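Local structure of probable intron-encoded endonuclease 1 (Wickerhamomyces canadensis, 6X1J) at residues I35-L40 / F112-Y117; I41-G46 / L141-M146; L165-F170 / P199-P204. The protein cleaves DNA as a LAGLIDADG homing endonuclease that takes part in the homing of an intron in the mitochondrial 21S rRNA gene. All coordinates share one frame; numbering follows the deposited sequence.

Contact 1. Residues I35-L40 / F112-Y117; sequences IQEETL and FDKLGY
Leu40 and Leu115 lie alongside each other, pointing opposite ways, between two helices, and their methyl groups CD2 and CD1 meet at 3.8 Å. The Leu115 methyl does most of the work here. Besides Leu40 CD2 it touches Leu40 CG, the methylene CG of Glu37 and, at 3.8 Å, the backbone O of Glu37, so it rests on one turn of helix 34-45. The CD2 branch of Leu40 reaches a second partner: Phe112 CD1 lies 4.0 Å from Leu40 CD2, and the methyl comes to the edge of the phenyl ring, near its plane. These two side chains cross at about a right angle.

Glu37 and Lys114 add the polar part. They too meet at about a right angle, Glu37 running out extended beyond CG while Lys114 bends at chi3 (81°). The ammonium NZ of Lys114 makes a long salt bridge of 3.5 Å to OE1 of Glu37; OE2 of the same carboxylate is further off, at 3.9 Å from that NZ. With Lys114 exposed and Glu37 partly so, the pair lies toward solvent, whereas the two leucines and Phe112 are buried.

The local axes of the two helices run nearly parallel, 21° apart, but at 11.3 Å they are well separated, and long side chains have to span the distance. This is plain structural packing. Helix 113-119 leans on helix 34-45, with Leu115 also reaching Ile41 and Ile44 further along; strand 60-65 supplies Leu61 against both Leu40 and Phe112, and Tyr81 meets the Phe112 ring edge-to-face.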
loop_
_atom_site.group_PDB
_atom_site.type_symbol
_atom_site.label_atom_id
_atom_site.label_comp_id
_atom_site.label_asym_id
_atom_site.label_seq_id
_atom_site.Cartn_x
_atom_site.Cartn_y
_atom_site.Cartn_z
ATOM N N ILE A 35 -8.107 9.412 6.763
ATOM C CA ILE A 35 -7.968 7.927 6.764
ATOM C C ILE A 35 -7.449 7.461 5.415
ATOM O O ILE A 35 -6.496 6.640 5.372
ATOM C CB ILE A 35 -9.279 7.231 7.128
ATOM C CG1 ILE A 35 -9.599 7.431 8.612
ATOM C CG2 ILE A 35 -9.196 5.762 6.735
ATOM C CD1 ILE A 35 -10.905 6.811 9.058
ATOM N N GLN A 36 -8.043 7.948 4.346
ATOM C CA GLN A 36 -7.668 7.506 2.985
ATOM C C GLN A 36 -6.229 7.912 2.705
ATOM O O GLN A 36 -5.499 7.130 2.067
ATOM C CB GLN A 36 -8.619 8.124 1.974
ATOM C CG GLN A 36 -9.989 7.475 2.035
ATOM C CD GLN A 36 -11.086 8.253 1.344
ATOM O OE1 GLN A 36 -11.021 9.469 1.152
ATOM N NE2 GLN A 36 -12.099 7.512 0.933
ATOM N N GLU A 37 -5.846 9.101 3.166
ATOM C CA GLU A 37 -4.535 9.676 2.801
ATOM C C GLU A 37 -3.493 8.768 3.453
ATOM O O GLU A 37 -2.571 8.371 2.739
ATOM C CB GLU A 37 -4.428 11.136 3.242
ATOM C CG GLU A 37 -3.123 11.789 2.843
ATOM C CD GLU A 37 -2.786 13.052 3.630
ATOM O OE1 GLU A 37 -3.708 13.857 3.852
ATOM O OE2 GLU A 37 -1.601 13.228 4.030
ATOM N N GLU A 38 -3.667 8.498 4.750
ATOM C CA GLU A 38 -2.694 7.750 5.602
ATOM C C GLU A 38 -2.672 6.300 5.152
ATOM O O GLU A 38 -1.578 5.744 5.028
ATOM C CB GLU A 38 -2.977 7.900 7.102
ATOM C CG GLU A 38 -2.824 9.339 7.574
ATOM C CD GLU A 38 -3.203 9.597 9.026
ATOM O OE1 GLU A 38 -3.283 8.632 9.822
ATOM O OE2 GLU A 38 -3.401 10.774 9.364
ATOM N N THR A 39 -3.830 5.710 4.854
ATOM C CA THR A 39 -3.879 4.360 4.249
ATOM C C THR A 39 -3.009 4.367 2.976
ATOM O O THR A 39 -2.179 3.461 2.770
ATOM C CB THR A 39 -5.330 3.944 3.948
ATOM O OG1 THR A 39 -6.084 3.907 5.166
ATOM C CG2 THR A 39 -5.350 2.604 3.276
ATOM N N LEU A 40 -3.231 5.350 2.124
ATOM C CA LEU A 40 -2.724 5.336 0.736
ATOM C C LEU A 40 -1.204 5.558 0.793
ATOM O O LEU A 40 -0.470 5.028 -0.066
ATOM C CB LEU A 40 -3.416 6.446 -0.061
ATOM C CG LEU A 40 -2.879 6.659 -1.480
ATOM C CD1 LEU A 40 -2.799 5.357 -2.250
ATOM C CD2 LEU A 40 -3.716 7.643 -2.265
ATOM N N PHE A 112 -6.120 12.351 -5.930
ATOM C CA PHE A 112 -4.948 11.438 -5.907
ATOM C C PHE A 112 -3.662 12.164 -6.355
ATOM O O PHE A 112 -2.566 11.578 -6.190
ATOM C CB PHE A 112 -5.210 10.177 -6.754
ATOM C CG PHE A 112 -6.359 9.309 -6.276
ATOM C CD1 PHE A 112 -6.357 8.736 -5.011
ATOM C CD2 PHE A 112 -7.460 9.056 -7.093
ATOM C CE1 PHE A 112 -7.431 7.966 -4.568
ATOM C CE2 PHE A 112 -8.531 8.295 -6.641
ATOM C CZ PHE A 112 -8.527 7.775 -5.373
ATOM N N ASP A 113 -3.754 13.405 -6.850
ATOM C CA ASP A 113 -2.616 14.121 -7.493
ATOM C C ASP A 113 -1.519 14.485 -6.487
ATOM O O ASP A 113 -0.329 14.342 -6.845
ATOM C CB ASP A 113 -3.099 15.395 -8.188
ATOM C CG ASP A 113 -3.639 15.183 -9.597
ATOM O OD1 ASP A 113 -3.567 14.038 -10.113
ATOM O OD2 ASP A 113 -4.118 16.172 -10.163
ATOM N N LYS A 114 -1.889 15.009 -5.313
ATOM C CA LYS A 114 -0.929 15.412 -4.262
ATOM C C LYS A 114 0.039 14.257 -3.942
ATOM O O LYS A 114 1.272 14.477 -3.982
ATOM C CB LYS A 114 -1.661 15.839 -2.992
ATOM C CG LYS A 114 -0.696 16.365 -1.933
ATOM C CD LYS A 114 -1.354 16.781 -0.647
ATOM C CE LYS A 114 -1.638 15.597 0.243
ATOM N NZ LYS A 114 -2.396 16.029 1.431
ATOM N N LEU A 115 -0.491 13.081 -3.601
ATOM C CA LEU A 115 0.332 11.875 -3.290
ATOM C C LEU A 115 0.929 11.313 -4.580
ATOM O O LEU A 115 2.072 10.851 -4.558
ATOM C CB LEU A 115 -0.509 10.854 -2.526
ATOM C CG LEU A 115 -0.824 11.271 -1.086
ATOM C CD1 LEU A 115 -1.759 10.287 -0.411
ATOM C CD2 LEU A 115 0.441 11.395 -0.256
ATOM N N GLY A 116 0.251 11.439 -5.697
ATOM C CA GLY A 116 0.873 11.012 -6.958
ATOM C C GLY A 116 2.148 11.804 -7.270
ATOM O O GLY A 116 3.152 11.156 -7.651
ATOM N N TYR A 117 2.120 13.154 -7.155
ATOM C CA TYR A 117 3.290 14.016 -7.493
ATOM C C TYR A 117 4.340 13.872 -6.396
ATOM O O TYR A 117 5.527 13.926 -6.713
ATOM C CB TYR A 117 2.882 15.466 -7.786
ATOM C CG TYR A 117 2.275 15.656 -9.160
ATOM C CD1 TYR A 117 2.997 15.372 -10.319
ATOM C CD2 TYR A 117 0.968 16.105 -9.313
ATOM C CE1 TYR A 117 2.441 15.529 -11.582
ATOM C CE2 TYR A 117 0.400 16.275 -10.569
ATOM C CZ TYR A 117 1.132 15.972 -11.706
ATOM O OH TYR A 117 0.564 16.174 -12.937
#

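Contact 2. Residues I41-G46 / L141-M146; sequences IGNILG and LAYWFM. With K (potassium ion), chain E; nucleotides of chain B.
Gly42 and Trp144 bring the two helices close together: their CA atoms are 4.2 Å apart, and the local axes approach to 7.0 Å at an angle of 29°. The backbone contact includes a CA-H...O interaction, in which Trp144 CA lies 3.5 Å from Gly42 O. Any CB on Gly42 would clash with CB of Tyr143.

The apolar contact belongs to Leu45 and Trp144. Leu45 CB sits over one face of the indole in a CH-pi interaction, 3.6 Å from the centroid of the five-membered ring, while Leu45 CD1 lies nearer the six-membered ring, touching CD2 and CE3. Trp144 CG, anti to the backbone N (chi1 -174°), thus lies 3.9 Å from Leu45 CB. Asn43 meets Tyr143 more loosely, its amide turned 70° from the phenol ring; the polar ends go elsewhere, Asn43 ND2 to Asp147 and Tyr143 OH to His73. Within its own helix, Met146 CE sits over one face of the Tyr143 ring, toward its rim.

Water joins the segments too. A water in the indole plane accepts the N-H of Trp144 NE1 at 3.0 Å and lies 2.8 Å from Leu45 O, within hydrogen-bonding distance. An alanine in place of Trp144 would probably leave Leu45 without the ring under its CB and that water without its N-H donor.

Metal binding follows where helix 34-45 ends. A potassium ion is held by Gly46 O at 2.7 Å and more distantly by Leu45 O, with OP2 of DC15 of chain B, three waters and Asp148 around it. Two closely packed helices that deliver their C-terminal ends to metal ions and a DNA phosphate are the hallmark of the LAGLIDADG motif, whose paired helices form the core of these endonucleases and carry the active site at their ends.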
loop_
_atom_site.group_PDB
_atom_site.type_symbol
_atom_site.label_atom_id
_atom_site.label_comp_id
_atom_site.label_asym_id
_atom_site.label_seq_id
_atom_site.Cartn_x
_atom_site.Cartn_y
_atom_site.Cartn_z
ATOM N N ILE A 41 -0.731 6.289 1.782
ATOM C CA ILE A 41 0.752 6.481 1.921
ATOM C C ILE A 41 1.379 5.100 2.155
ATOM O O ILE A 41 2.425 4.797 1.535
ATOM C CB ILE A 41 1.076 7.494 3.034
ATOM C CG1 ILE A 41 0.765 8.910 2.545
ATOM C CG2 ILE A 41 2.503 7.347 3.542
ATOM C CD1 ILE A 41 0.388 9.842 3.668
ATOM N N GLY A 42 0.774 4.296 3.015
ATOM C CA GLY A 42 1.236 2.912 3.235
ATOM C C GLY A 42 1.187 2.099 1.952
ATOM O O GLY A 42 2.178 1.382 1.661
ATOM N N ASN A 43 0.082 2.177 1.200
ATOM C CA ASN A 43 -0.151 1.282 0.044
ATOM C C ASN A 43 0.857 1.610 -1.063
ATOM O O ASN A 43 1.188 0.697 -1.848
ATOM C CB ASN A 43 -1.602 1.354 -0.412
ATOM C CG ASN A 43 -2.544 0.556 0.473
ATOM O OD1 ASN A 43 -3.594 1.073 0.848
ATOM N ND2 ASN A 43 -2.180 -0.683 0.823
ATOM N N ILE A 44 1.285 2.871 -1.183
ATOM C CA ILE A 44 2.196 3.345 -2.281
ATOM C C ILE A 44 3.590 2.794 -1.992
ATOM O O ILE A 44 4.262 2.283 -2.918
ATOM C CB ILE A 44 2.187 4.878 -2.399
ATOM C CG1 ILE A 44 0.795 5.365 -2.783
ATOM C CG2 ILE A 44 3.264 5.338 -3.369
ATOM C CD1 ILE A 44 0.582 6.871 -2.667
ATOM N N LEU A 45 3.971 2.829 -0.733
ATOM C CA LEU A 45 5.230 2.183 -0.242
ATOM C C LEU A 45 5.117 0.684 -0.527
ATOM O O LEU A 45 6.095 0.104 -0.994
ATOM C CB LEU A 45 5.380 2.502 1.250
ATOM C CG LEU A 45 5.799 3.952 1.539
ATOM C CD1 LEU A 45 5.599 4.294 3.011
ATOM C CD2 LEU A 45 7.271 4.190 1.114
ATOM N N GLY A 46 3.897 0.138 -0.403
ATOM C CA GLY A 46 3.571 -1.277 -0.654
ATOM C C GLY A 46 3.188 -1.618 -2.091
ATOM O O GLY A 46 4.019 -1.442 -2.998
ATOM N N LEU A 141 1.930 2.812 8.451
ATOM C CA LEU A 141 2.884 1.690 8.751
ATOM C C LEU A 141 2.185 0.335 8.602
ATOM O O LEU A 141 2.828 -0.592 8.058
ATOM C CB LEU A 141 3.415 1.785 10.180
ATOM C CG LEU A 141 4.546 2.776 10.431
ATOM C CD1 LEU A 141 4.959 2.671 11.883
ATOM C CD2 LEU A 141 5.722 2.504 9.515
ATOM N N ALA A 142 0.926 0.226 9.057
ATOM C CA ALA A 142 0.157 -1.048 9.046
ATOM C C ALA A 142 -0.086 -1.479 7.610
ATOM O O ALA A 142 0.071 -2.671 7.298
ATOM C CB ALA A 142 -1.157 -0.921 9.783
ATOM N N TYR A 143 -0.497 -0.547 6.773
ATOM C CA TYR A 143 -0.780 -0.830 5.343
ATOM C C TYR A 143 0.524 -1.198 4.631
ATOM O O TYR A 143 0.521 -2.147 3.851
ATOM C CB TYR A 143 -1.649 0.298 4.754
ATOM C CG TYR A 143 -3.089 0.195 5.200
ATOM C CD1 TYR A 143 -3.983 -0.679 4.581
ATOM C CD2 TYR A 143 -3.545 0.872 6.323
ATOM C CE1 TYR A 143 -5.302 -0.836 5.027
ATOM C CE2 TYR A 143 -4.854 0.721 6.790
ATOM C CZ TYR A 143 -5.730 -0.139 6.149
ATOM O OH TYR A 143 -7.013 -0.252 6.617
ATOM N N TRP A 144 1.610 -0.462 4.871
ATOM C CA TRP A 144 2.939 -0.773 4.301
ATOM C C TRP A 144 3.284 -2.203 4.696
ATOM O O TRP A 144 3.693 -2.987 3.848
ATOM C CB TRP A 144 3.951 0.182 4.871
ATOM C CG TRP A 144 5.312 0.089 4.285
ATOM C CD1 TRP A 144 5.708 -0.536 3.139
ATOM C CD2 TRP A 144 6.435 0.828 4.767
ATOM N NE1 TRP A 144 7.032 -0.275 2.912
ATOM C CE2 TRP A 144 7.501 0.552 3.901
ATOM C CE3 TRP A 144 6.636 1.669 5.872
ATOM C CZ2 TRP A 144 8.768 1.115 4.096
ATOM C CZ3 TRP A 144 7.888 2.192 6.093
ATOM C CH2 TRP A 144 8.931 1.925 5.203
ATOM N N PHE A 145 3.061 -2.534 5.950
ATOM C CA PHE A 145 3.393 -3.883 6.474
ATOM C C PHE A 145 2.477 -4.967 5.863
ATOM O O PHE A 145 2.969 -6.043 5.467
ATOM C CB PHE A 145 3.401 -3.877 8.012
ATOM C CG PHE A 145 3.908 -5.194 8.564
ATOM C CD1 PHE A 145 5.263 -5.480 8.578
ATOM C CD2 PHE A 145 3.024 -6.186 8.948
ATOM C CE1 PHE A 145 5.724 -6.730 8.962
ATOM C CE2 PHE A 145 3.490 -7.430 9.353
ATOM C CZ PHE A 145 4.835 -7.699 9.358
ATOM N N MET A 146 1.164 -4.752 5.720
ATOM C CA MET A 146 0.286 -5.812 5.137
ATOM C C MET A 146 0.703 -6.024 3.681
ATOM O O MET A 146 0.734 -7.169 3.202
ATOM C CB MET A 146 -1.198 -5.444 5.257
ATOM C CG MET A 146 -1.656 -5.342 6.716
ATOM S SD MET A 146 -3.452 -5.131 6.993
ATOM C CE MET A 146 -3.654 -3.351 6.943
HETATM K K K E . 6.583 -2.123 -3.230
ATOM P P DC B 15 5.283 -5.218 -5.187
ATOM O OP1 DC B 15 6.626 -5.708 -5.575
ATOM O OP2 DC B 15 5.010 -4.536 -3.864
ATOM O "O5'" DC B 15 5.012 -4.263 -6.395
ATOM C "C5'" DC B 15 4.040 -3.238 -6.494
ATOM C "C4'" DC B 15 4.425 -2.695 -7.847
ATOM O "O4'" DC B 15 4.242 -3.708 -8.862
ATOM C "C3'" DC B 15 3.865 -1.372 -8.389
ATOM O "O3'" DC B 15 5.109 -0.652 -8.473
ATOM C "C2'" DC B 15 3.038 -1.828 -9.581
ATOM C "C1'" DC B 15 3.749 -3.107 -10.042
ATOM N N1 DC B 15 2.896 -4.096 -10.729
ATOM C C2 DC B 15 3.311 -4.629 -11.960
ATOM O O2 DC B 15 4.391 -4.259 -12.443
ATOM N N3 DC B 15 2.510 -5.510 -12.599
ATOM C C4 DC B 15 1.366 -5.902 -12.033
ATOM N N4 DC B 15 0.610 -6.773 -12.694
ATOM C C5 DC B 15 0.936 -5.399 -10.769
ATOM C C6 DC B 15 1.706 -4.484 -10.174
HETATM O O HOH W 1 8.136 -1.200 0.317
HETATM O O HOH W 2 6.390 -0.680 -5.707
HETATM O O HOH W 3 8.246 -4.564 -3.238
HETATM O O HOH W 4 9.665 -1.821 -2.496
#

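Contact 3. Residues L165-F170 / P199-P204; sequences LHTQGF and PIIYIP. With nucleotides of chain C.
The shortest polar bond here runs from Thr167 OG1 to Pro199 O, at 2.8 Å, the hydroxyl standing above the carbonyl plane. OG1 takes the crowded position between backbone N and carbonyl carbon (chi1 52°), which turns it toward the strand; Thr167 CG2 packs against CD1 of Ile201.

Leu165 and Ile201 form an antiparallel hydrogen-bonded pair: Leu165 N donates to Ile201 O at 2.9 Å and Ile201 N to Leu165 O at 3.1 Å. Their CB atoms touch on the same face. Beyond Leu165 the segment leaves the sheet through an inverse gamma turn centred on His166 and a type I turn from Thr167 to Phe170.

Gln168 lies side by side with Ile200, its amide CD 3.5 Å from CG2 of Ile200. Its NE2 donates to ND1 of His166 at 3.3 Å, in the imidazole plane, and also bonds Asn195, which would limit rotation of both flat groups. The C5-C6 edge of the DC17 base of chain C points at one face of the imidazole, the two rings being steeply inclined, with His166 CE1 3.3 Å from C6. Gln168 CB meanwhile lies against the backbone joining DA15 and DT16 of chain C.

The pairing joins strands 163-165 and 198-203 of an antiparallel four-stranded sheet. Leu165, Thr167 and Ile201 pack on Trp144 of helix 138-148, while Val175 of helix 172-186 touches Thr167, Phe170, Pro199 and Ile201.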
loop_
_atom_site.group_PDB
_atom_site.type_symbol
_atom_site.label_atom_id
_atom_site.label_comp_id
_atom_site.label_asym_id
_atom_site.label_seq_id
_atom_site.Cartn_x
_atom_site.Cartn_y
_atom_site.Cartn_z
ATOM N N LEU A 165 10.462 -5.155 6.248
ATOM C CA LEU A 165 9.745 -4.465 5.152
ATOM C C LEU A 165 10.569 -4.650 3.885
ATOM O O LEU A 165 11.789 -4.292 3.874
ATOM C CB LEU A 165 9.543 -2.995 5.522
ATOM C CG LEU A 165 8.601 -2.760 6.696
ATOM C CD1 LEU A 165 8.797 -1.389 7.309
ATOM C CD2 LEU A 165 7.142 -2.897 6.242
ATOM N N HIS A 166 9.935 -5.188 2.850
ATOM C CA HIS A 166 10.601 -5.511 1.564
ATOM C C HIS A 166 10.627 -4.271 0.672
ATOM O O HIS A 166 9.732 -4.112 -0.193
ATOM C CB HIS A 166 9.965 -6.769 0.977
ATOM C CG HIS A 166 10.291 -7.988 1.784
ATOM N ND1 HIS A 166 11.509 -8.616 1.682
ATOM C CD2 HIS A 166 9.604 -8.652 2.735
ATOM C CE1 HIS A 166 11.557 -9.641 2.512
ATOM N NE2 HIS A 166 10.395 -9.680 3.178
ATOM N N THR A 167 11.684 -3.462 0.833
ATOM C CA THR A 167 11.919 -2.169 0.133
ATOM C C THR A 167 12.856 -2.337 -1.069
ATOM O O THR A 167 13.484 -1.329 -1.475
ATOM C CB THR A 167 12.485 -1.146 1.118
ATOM O OG1 THR A 167 13.622 -1.709 1.796
ATOM C CG2 THR A 167 11.435 -0.700 2.105
ATOM N N GLN A 168 12.935 -3.532 -1.656
ATOM C CA GLN A 168 13.938 -3.844 -2.706
ATOM C C GLN A 168 13.878 -2.799 -3.822
ATOM O O GLN A 168 14.953 -2.445 -4.325
ATOM C CB GLN A 168 13.797 -5.267 -3.266
ATOM C CG GLN A 168 14.340 -6.346 -2.327
ATOM C CD GLN A 168 13.312 -6.789 -1.323
ATOM O OE1 GLN A 168 12.444 -5.998 -0.954
ATOM N NE2 GLN A 168 13.366 -8.066 -0.943
ATOM N N GLY A 169 12.686 -2.329 -4.175
ATOM C CA GLY A 169 12.457 -1.409 -5.307
ATOM C C GLY A 169 13.001 0.001 -5.054
ATOM O O GLY A 169 12.991 0.788 -5.991
ATOM N N PHE A 170 13.413 0.361 -3.839
ATOM C CA PHE A 170 13.926 1.734 -3.559
ATOM C C PHE A 170 15.468 1.748 -3.620
ATOM O O PHE A 170 16.123 0.666 -3.631
ATOM C CB PHE A 170 13.407 2.253 -2.211
ATOM C CG PHE A 170 11.915 2.491 -2.180
ATOM C CD1 PHE A 170 11.363 3.558 -2.859
ATOM C CD2 PHE A 170 11.064 1.621 -1.521
ATOM C CE1 PHE A 170 9.989 3.751 -2.872
ATOM C CE2 PHE A 170 9.694 1.818 -1.526
ATOM C CZ PHE A 170 9.153 2.889 -2.204
ATOM N N PRO A 199 18.098 -3.260 -1.052
ATOM C CA PRO A 199 17.922 -2.947 0.363
ATOM C C PRO A 199 16.577 -3.361 0.978
ATOM O O PRO A 199 15.581 -3.138 0.317
ATOM C CB PRO A 199 18.042 -1.414 0.416
ATOM C CG PRO A 199 17.719 -0.949 -0.986
ATOM C CD PRO A 199 18.131 -2.073 -1.911
ATOM N N ILE A 200 16.590 -3.803 2.251
ATOM C CA ILE A 200 15.360 -4.107 3.048
ATOM C C ILE A 200 15.535 -3.546 4.451
ATOM O O ILE A 200 16.675 -3.214 4.824
ATOM C CB ILE A 200 15.086 -5.615 3.109
ATOM C CG1 ILE A 200 16.207 -6.383 3.815
ATOM C CG2 ILE A 200 14.832 -6.155 1.716
ATOM C CD1 ILE A 200 15.930 -7.860 3.964
ATOM N N ILE A 201 14.451 -3.458 5.197
ATOM C CA ILE A 201 14.413 -2.910 6.580
ATOM C C ILE A 201 14.168 -4.075 7.516
ATOM O O ILE A 201 13.092 -4.678 7.404
ATOM C CB ILE A 201 13.330 -1.824 6.704
ATOM C CG1 ILE A 201 13.542 -0.717 5.666
ATOM C CG2 ILE A 201 13.270 -1.262 8.122
ATOM C CD1 ILE A 201 12.583 0.471 5.799
ATOM N N TYR A 202 15.148 -4.400 8.362
ATOM C CA TYR A 202 15.089 -5.460 9.395
ATOM C C TYR A 202 14.589 -4.770 10.658
ATOM O O TYR A 202 15.178 -3.718 11.051
ATOM C CB TYR A 202 16.484 -6.094 9.535
ATOM C CG TYR A 202 16.743 -6.932 10.763
ATOM C CD1 TYR A 202 16.465 -8.294 10.779
ATOM C CD2 TYR A 202 17.317 -6.383 11.902
ATOM C CE1 TYR A 202 16.719 -9.074 11.901
ATOM C CE2 TYR A 202 17.565 -7.144 13.039
ATOM C CZ TYR A 202 17.276 -8.500 13.036
ATOM O OH TYR A 202 17.501 -9.261 14.148
ATOM N N ILE A 203 13.525 -5.289 11.260
ATOM C CA ILE A 203 13.008 -4.822 12.578
ATOM C C ILE A 203 13.365 -5.880 13.607
ATOM O O ILE A 203 12.737 -6.930 13.617
ATOM C CB ILE A 203 11.495 -4.596 12.545
ATOM C CG1 ILE A 203 11.105 -3.636 11.414
ATOM C CG2 ILE A 203 10.985 -4.144 13.926
ATOM C CD1 ILE A 203 9.596 -3.590 11.115
ATOM N N PRO A 204 14.323 -5.605 14.529
ATOM C CA PRO A 204 14.896 -6.649 15.377
ATOM C C PRO A 204 13.818 -7.140 16.346
ATOM O O PRO A 204 12.851 -6.423 16.541
ATOM C CB PRO A 204 15.999 -5.910 16.140
ATOM C CG PRO A 204 15.393 -4.508 16.288
ATOM C CD PRO A 204 14.812 -4.258 14.913
ATOM P P DC C 17 6.386 -7.516 -1.585
ATOM O OP1 DC C 17 5.269 -7.117 -2.473
ATOM O OP2 DC C 17 7.254 -6.441 -1.022
ATOM O "O5'" DC C 17 5.761 -8.423 -0.429
ATOM C "C5'" DC C 17 6.483 -9.055 0.671
ATOM C "C4'" DC C 17 6.322 -10.559 0.589
ATOM O "O4'" DC C 17 7.257 -11.143 -0.363
ATOM C "C3'" DC C 17 6.447 -11.378 1.876
ATOM O "O3'" DC C 17 5.300 -12.263 1.941
ATOM C "C2'" DC C 17 7.782 -12.079 1.702
ATOM C "C1'" DC C 17 7.905 -12.268 0.209
ATOM N N1 DC C 17 9.298 -12.322 -0.317
ATOM C C2 DC C 17 9.654 -13.279 -1.287
ATOM O O2 DC C 17 8.806 -14.101 -1.674
ATOM N N3 DC C 17 10.916 -13.285 -1.776
ATOM C C4 DC C 17 11.792 -12.365 -1.370
ATOM N N4 DC C 17 13.033 -12.422 -1.861
ATOM C C5 DC C 17 11.449 -11.372 -0.409
ATOM C C6 DC C 17 10.197 -11.373 0.068
ATOM P P DT C 16 10.536 -5.120 -5.568
ATOM O OP1 DT C 16 9.856 -5.901 -6.584
ATOM O OP2 DT C 16 10.028 -3.756 -5.296
ATOM O "O5'" DT C 16 10.479 -5.673 -4.085
ATOM C "C5'" DT C 16 10.490 -7.061 -3.765
ATOM C "C4'" DT C 16 9.097 -7.650 -3.803
ATOM O "O4'" DT C 16 9.148 -8.777 -4.700
ATOM C "C3'" DT C 16 8.678 -8.254 -2.480
ATOM O "O3'" DT C 16 7.284 -8.476 -2.427
ATOM C "C2'" DT C 16 9.343 -9.610 -2.520
ATOM C "C1'" DT C 16 9.181 -9.996 -3.962
ATOM N N1 DT C 16 10.238 -10.798 -4.555
ATOM C C2 DT C 16 9.857 -11.903 -5.272
ATOM O O2 DT C 16 8.711 -12.327 -5.285
ATOM N N3 DT C 16 10.874 -12.518 -5.956
ATOM C C4 DT C 16 12.200 -12.133 -6.001
ATOM O O4 DT C 16 13.001 -12.784 -6.664
ATOM C C5 DT C 16 12.515 -10.924 -5.276
ATOM C C7 DT C 16 13.921 -10.413 -5.290
ATOM C C6 DT C 16 11.524 -10.307 -4.623
ATOM P P DA C 15 14.333 -7.106 -10.993
ATOM O OP1 DA C 15 14.281 -6.012 -11.960
ATOM O OP2 DA C 15 15.552 -7.916 -10.814
ATOM O "O5'" DA C 15 13.918 -6.434 -9.613
ATOM C "C5'" DA C 15 12.787 -5.535 -9.596
ATOM C "C4'" DA C 15 11.967 -5.701 -8.337
ATOM O "O4'" DA C 15 11.296 -6.980 -8.365
ATOM C "C3'" DA C 15 12.758 -5.684 -7.035
ATOM O "O3'" DA C 15 12.121 -5.014 -5.919
ATOM C "C2'" DA C 15 13.028 -7.160 -6.778
ATOM C "C1'" DA C 15 11.807 -7.851 -7.348
ATOM N N9 DA C 15 12.044 -9.120 -8.010
ATOM C C8 DA C 15 13.151 -9.594 -8.678
ATOM N N7 DA C 15 12.935 -10.711 -9.326
ATOM C C5 DA C 15 11.581 -10.953 -9.128
ATOM C C6 DA C 15 10.717 -11.954 -9.607
ATOM N N6 DA C 15 11.115 -12.962 -10.377
ATOM N N1 DA C 15 9.415 -11.888 -9.247
ATOM C C2 DA C 15 9.014 -10.873 -8.469
ATOM N N3 DA C 15 9.730 -9.872 -7.954
ATOM C C4 DA C 15 11.019 -9.971 -8.332
#

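How the contacts relate
From the N terminus, helix 34-45 comes first and serves contacts 1 and 2 in turn. Its earlier half closes a loop of 71 residues onto helix 113-119 in contact 1; its later half closes one of 94 residues onto helix 138-148 in contact 2. The two loops cross, and the two contacts touch along helix 34-45. Contact 3 follows in series, closing a shorter loop around helix 172-186 and strand 191-195. The indole of contact 2 packs on the strand pair of contact 3, which stays about 10 Å from contact 1 at the nearest atoms. Contact 2 thus links the helices of contact 1 to the later sheet.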